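Local coordinates for protein sylvaticin (Pythium sylvaticum, PDB 2POS) that is a secreted elicitin-like protein that, as in related elicitins, probably binds sterols and may act as an elicitor of plant defence responses, at residues S31-T43 with V74-V86. Sequence-based numbering, arbitrary orientation.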
loop_
_atom_site.group_PDB
_atom_site.type_symbol
_atom_site.label_atom_id
_atom_site.label_comp_id
_atom_site.label_asym_id
_atom_site.label_seq_id
_atom_site.Cartn_x
_atom_site.Cartn_y
_atom_site.Cartn_z
ATOM N N SER A 31 11.459 -0.097 -5.633
ATOM C CA SER A 31 10.853 -1.422 -5.758
ATOM C C SER A 31 10.122 -1.674 -7.072
ATOM O O SER A 31 9.957 -2.828 -7.469
ATOM C CB SER A 31 9.887 -1.662 -4.594
ATOM O OG SER A 31 8.769 -0.807 -4.691
ATOM N N GLY A 32 9.665 -0.604 -7.725
ATOM C CA GLY A 32 8.821 -0.740 -8.907
ATOM C C GLY A 32 7.354 -0.977 -8.573
ATOM O O GLY A 32 6.516 -1.051 -9.482
ATOM N N TRP A 33 7.050 -1.132 -7.280
ATOM C CA TRP A 33 5.661 -1.242 -6.810
ATOM C C TRP A 33 5.054 0.138 -6.634
ATOM O O TRP A 33 5.673 1.021 -6.039
ATOM C CB TRP A 33 5.581 -2.000 -5.481
ATOM C CG TRP A 33 4.220 -1.959 -4.840
ATOM C CD1 TRP A 33 3.113 -2.653 -5.229
ATOM C CD2 TRP A 33 3.826 -1.188 -3.695
ATOM N NE1 TRP A 33 2.051 -2.367 -4.399
ATOM C CE2 TRP A 33 2.463 -1.469 -3.450
ATOM C CE3 TRP A 33 4.494 -0.289 -2.856
ATOM C CZ2 TRP A 33 1.753 -0.881 -2.397
ATOM C CZ3 TRP A 33 3.788 0.299 -1.805
ATOM C CH2 TRP A 33 2.437 -0.005 -1.583
ATOM N N GLN A 34 3.831 0.315 -7.127
ATOM C CA GLN A 34 3.157 1.604 -7.028
ATOM C C GLN A 34 1.963 1.560 -6.082
ATOM O O GLN A 34 1.131 0.653 -6.160
ATOM C CB GLN A 34 2.715 2.101 -8.410
ATOM C CG GLN A 34 3.801 2.021 -9.505
ATOM C CD GLN A 34 5.089 2.771 -9.155
ATOM O OE1 GLN A 34 6.200 2.248 -9.334
ATOM N NE2 GLN A 34 4.947 3.997 -8.665
ATOM N N MET A 35 1.896 2.558 -5.200
ATOM C CA MET A 35 0.758 2.774 -4.311
ATOM C C MET A 35 -0.157 3.851 -4.905
ATOM O O MET A 35 -1.374 3.743 -4.812
ATOM C CB MET A 35 1.238 3.181 -2.910
ATOM C CG MET A 35 0.132 3.435 -1.874
ATOM S SD MET A 35 -0.756 1.933 -1.371
ATOM C CE MET A 35 -2.377 2.189 -2.109
ATOM N N LEU A 36 0.432 4.886 -5.502
ATOM C CA LEU A 36 -0.345 5.944 -6.158
ATOM C C LEU A 36 0.139 6.185 -7.595
ATOM O O LEU A 36 1.240 6.696 -7.799
ATOM C CB LEU A 36 -0.276 7.260 -5.372
ATOM C CG LEU A 36 -0.765 7.315 -3.923
ATOM C CD1 LEU A 36 -0.576 8.716 -3.370
ATOM C CD2 LEU A 36 -2.212 6.888 -3.810
ATOM N N PRO A 37 -0.667 5.801 -8.601
ATOM C CA PRO A 37 -1.923 5.060 -8.525
ATOM C C PRO A 37 -1.653 3.624 -8.081
ATOM O O PRO A 37 -0.568 3.104 -8.336
ATOM C CB PRO A 37 -2.434 5.059 -9.977
ATOM C CG PRO A 37 -1.571 5.984 -10.726
ATOM C CD PRO A 37 -0.288 6.111 -9.991
ATOM N N PRO A 38 -2.631 2.978 -7.432
ATOM C CA PRO A 38 -2.355 1.636 -6.906
ATOM C C PRO A 38 -2.210 0.565 -7.987
ATOM O O PRO A 38 -3.101 0.408 -8.834
ATOM C CB PRO A 38 -3.569 1.352 -6.016
ATOM C CG PRO A 38 -4.661 2.178 -6.597
ATOM C CD PRO A 38 -3.998 3.428 -7.124
ATOM N N ALA A 39 -1.093 -0.164 -7.947
ATOM C CA ALA A 39 -0.876 -1.320 -8.817
ATOM C C ALA A 39 -1.456 -2.605 -8.233
ATOM O O ALA A 39 -1.602 -3.603 -8.951
ATOM C CB ALA A 39 0.601 -1.501 -9.095
ATOM N N GLY A 40 -1.770 -2.581 -6.937
ATOM C CA GLY A 40 -2.235 -3.777 -6.235
ATOM C C GLY A 40 -1.232 -4.262 -5.207
ATOM O O GLY A 40 -0.520 -3.460 -4.597
ATOM N N TYR A 41 -1.175 -5.574 -5.003
ATOM C CA TYR A 41 -0.222 -6.135 -4.056
ATOM C C TYR A 41 1.135 -6.259 -4.718
ATOM O O TYR A 41 1.204 -6.559 -5.913
ATOM C CB TYR A 41 -0.676 -7.507 -3.544
ATOM C CG TYR A 41 -1.996 -7.464 -2.814
ATOM C CD1 TYR A 41 -3.154 -7.928 -3.421
ATOM C CD2 TYR A 41 -2.081 -6.939 -1.526
ATOM C CE1 TYR A 41 -4.371 -7.883 -2.757
ATOM C CE2 TYR A 41 -3.291 -6.887 -0.848
ATOM C CZ TYR A 41 -4.431 -7.362 -1.471
ATOM O OH TYR A 41 -5.632 -7.318 -0.810
ATOM N N PRO A 42 2.220 -6.023 -3.950
ATOM C CA PRO A 42 3.559 -6.188 -4.520
ATOM C C PRO A 42 3.754 -7.621 -4.992
ATOM O O PRO A 42 3.295 -8.559 -4.328
ATOM C CB PRO A 42 4.481 -5.911 -3.328
ATOM C CG PRO A 42 3.664 -5.109 -2.370
ATOM C CD PRO A 42 2.268 -5.587 -2.543
ATOM N N THR A 43 4.412 -7.781 -6.137
ATOM C CA THR A 43 4.869 -9.092 -6.595
ATOM C C THR A 43 6.005 -9.544 -5.676
ATOM O O THR A 43 6.560 -8.729 -4.936
ATOM C CB THR A 43 5.379 -9.029 -8.051
ATOM O OG1 THR A 43 6.537 -8.184 -8.116
ATOM C CG2 THR A 43 4.299 -8.496 -8.983
ATOM N N VAL A 74 -11.160 -0.574 -5.217
ATOM C CA VAL A 74 -11.271 -0.892 -6.637
ATOM C C VAL A 74 -10.779 0.292 -7.462
ATOM O O VAL A 74 -11.361 1.372 -7.399
ATOM C CB VAL A 74 -12.740 -1.215 -7.015
ATOM C CG1 VAL A 74 -12.882 -1.467 -8.519
ATOM C CG2 VAL A 74 -13.232 -2.412 -6.230
ATOM N N PHE A 75 -9.719 0.067 -8.235
ATOM C CA PHE A 75 -9.145 1.090 -9.109
ATOM C C PHE A 75 -8.992 0.499 -10.506
ATOM O O PHE A 75 -7.967 -0.106 -10.831
ATOM C CB PHE A 75 -7.799 1.587 -8.549
ATOM C CG PHE A 75 -7.200 2.723 -9.329
ATOM C CD1 PHE A 75 -7.673 4.015 -9.168
ATOM C CD2 PHE A 75 -6.167 2.497 -10.227
ATOM C CE1 PHE A 75 -7.128 5.068 -9.895
ATOM C CE2 PHE A 75 -5.615 3.539 -10.959
ATOM C CZ PHE A 75 -6.098 4.826 -10.794
ATOM N N GLY A 76 -10.025 0.661 -11.333
ATOM C CA GLY A 76 -10.101 -0.078 -12.598
ATOM C C GLY A 76 -10.166 -1.570 -12.323
ATOM O O GLY A 76 -11.013 -2.028 -11.555
ATOM N N ASP A 77 -9.255 -2.328 -12.928
ATOM C CA ASP A 77 -9.157 -3.768 -12.702
ATOM C C ASP A 77 -8.322 -4.129 -11.478
ATOM O O ASP A 77 -8.249 -5.301 -11.090
ATOM C CB ASP A 77 -8.601 -4.458 -13.948
ATOM C CG ASP A 77 -9.620 -4.548 -15.048
ATOM O OD1 ASP A 77 -10.795 -4.215 -14.775
ATOM O OD2 ASP A 77 -9.264 -4.949 -16.179
ATOM N N VAL A 78 -7.699 -3.118 -10.875
ATOM C CA VAL A 78 -6.892 -3.311 -9.674
ATOM C C VAL A 78 -7.806 -3.388 -8.460
ATOM O O VAL A 78 -8.671 -2.527 -8.262
ATOM C CB VAL A 78 -5.847 -2.185 -9.496
ATOM C CG1 VAL A 78 -5.113 -2.327 -8.151
ATOM C CG2 VAL A 78 -4.862 -2.195 -10.657
ATOM N N ARG A 79 -7.623 -4.445 -7.676
ATOM C CA ARG A 79 -8.389 -4.651 -6.459
ATOM C C ARG A 79 -7.434 -5.037 -5.348
ATOM O O ARG A 79 -6.678 -6.000 -5.473
ATOM C CB ARG A 79 -9.430 -5.757 -6.656
ATOM C CG ARG A 79 -10.503 -5.448 -7.684
ATOM C CD ARG A 79 -11.273 -6.708 -8.050
ATOM N NE ARG A 79 -11.739 -7.433 -6.868
ATOM C CZ ARG A 79 -12.882 -7.191 -6.232
ATOM N NH1 ARG A 79 -13.701 -6.235 -6.657
ATOM N NH2 ARG A 79 -13.207 -7.913 -5.167
ATOM N N LEU A 80 -7.444 -4.268 -4.268
ATOM C CA LEU A 80 -6.642 -4.630 -3.111
ATOM C C LEU A 80 -7.292 -4.142 -1.833
ATOM O O LEU A 80 -8.050 -3.173 -1.824
ATOM C CB LEU A 80 -5.219 -4.075 -3.215
ATOM C CG LEU A 80 -5.016 -2.602 -2.818
ATOM C CD1 LEU A 80 -3.537 -2.284 -2.664
ATOM C CD2 LEU A 80 -5.687 -1.665 -3.817
ATOM N N ASN A 81 -6.985 -4.847 -0.758
ATOM C CA ASN A 81 -7.354 -4.438 0.579
ATOM C C ASN A 81 -6.125 -3.779 1.206
ATOM O O ASN A 81 -5.151 -4.447 1.541
ATOM C CB ASN A 81 -7.780 -5.678 1.360
ATOM C CG ASN A 81 -8.248 -5.364 2.760
ATOM O OD1 ASN A 81 -7.673 -4.523 3.452
ATOM N ND2 ASN A 81 -9.292 -6.069 3.201
ATOM N N VAL A 82 -6.176 -2.456 1.329
ATOM C CA VAL A 82 -5.034 -1.672 1.816
ATOM C C VAL A 82 -4.674 -2.011 3.266
ATOM O O VAL A 82 -3.497 -2.036 3.622
ATOM C CB VAL A 82 -5.263 -0.138 1.665
ATOM C CG1 VAL A 82 -4.096 0.638 2.274
ATOM C CG2 VAL A 82 -5.430 0.232 0.207
ATOM N N LYS A 83 -5.675 -2.272 4.102
ATOM C CA LYS A 83 -5.408 -2.642 5.492
ATOM C C LYS A 83 -4.673 -3.986 5.566
ATOM O O LYS A 83 -3.728 -4.146 6.342
ATOM C CB LYS A 83 -6.693 -2.667 6.318
ATOM C CG LYS A 83 -6.443 -2.698 7.817
ATOM C CD LYS A 83 -7.742 -2.677 8.604
ATOM C CE LYS A 83 -7.456 -2.779 10.088
ATOM N NZ LYS A 83 -8.727 -2.871 10.870
ATOM N N LYS A 84 -5.101 -4.945 4.748
ATOM C CA LYS A 84 -4.395 -6.221 4.632
ATOM C C LYS A 84 -2.944 -5.989 4.224
ATOM O O LYS A 84 -2.020 -6.491 4.867
ATOM C CB LYS A 84 -5.092 -7.109 3.614
ATOM C CG LYS A 84 -4.399 -8.443 3.355
ATOM C CD LYS A 84 -5.231 -9.227 2.362
ATOM C CE LYS A 84 -4.682 -10.611 2.133
ATOM N NZ LYS A 84 -5.525 -11.284 1.115
ATOM N N LEU A 85 -2.758 -5.207 3.162
ATOM C CA LEU A 85 -1.430 -4.929 2.635
ATOM C C LEU A 85 -0.502 -4.443 3.733
ATOM O O LEU A 85 0.595 -4.992 3.934
ATOM C CB LEU A 85 -1.526 -3.873 1.522
ATOM C CG LEU A 85 -0.219 -3.176 1.111
ATOM C CD1 LEU A 85 0.627 -4.137 0.321
ATOM C CD2 LEU A 85 -0.505 -1.896 0.316
ATOM N N VAL A 86 -0.939 -3.422 4.459
ATOM C CA VAL A 86 -0.030 -2.759 5.397
ATOM C C VAL A 86 0.172 -3.565 6.673
ATOM O O VAL A 86 1.231 -3.490 7.281
ATOM C CB VAL A 86 -0.422 -1.281 5.704
ATOM C CG1 VAL A 86 -0.425 -0.473 4.426
ATOM C CG2 VAL A 86 -1.768 -1.185 6.423
HETATM O O HOH W 1 -4.246 -6.641 -6.300
#
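Tyr41 reaches Leu80 and Asn81 because its CG stands anti to its own carbonyl carbon (chi1 -61°), which lays the phenol across Leu80 and Asn81. Leu80 meets it with CB, which sits over one face of the Tyr41 ring in a CH-pi contact, 4.0 Å from the centroid. The phenol OH then accepts a nearly straight hydrogen bond from Asn81 N (2.8 Å, 171°), so the ring is held both at its face and at its hydroxyl. Asn81 is also the N-cap of helix 82-92: its OD1 takes the Lys84 N-H from above the carbonyl plane, while ND2 turns to Asp70 and the backbone of Glu2. The elicitin fold is mainly helical with a small two-stranded antiparallel hairpin, and here the loop between helices 22-31 and 44-51 packs against strand 78-80 and the start of helix 82-92. Trp33 organises that loop from within, donating NE1 in its ring plane to Gly40 O (2.8 Å, 179°) and carrying Pro42 CG on one face. Leu85 divides its methyls between the pair, CD1 lying 3.6 Å from Pro42 CD and CD2 3.7 Å from Trp33 CZ2. Toward the hairpin turn, Pro38 crosses Phe75 at about a right angle, with its CD over the ring face 4.0 Å from the centroid. Val78 CG1 fills in beside the backbone of Pro38 and Gly40, and one water accepts weakly from Tyr41 N and donates to Arg79 O.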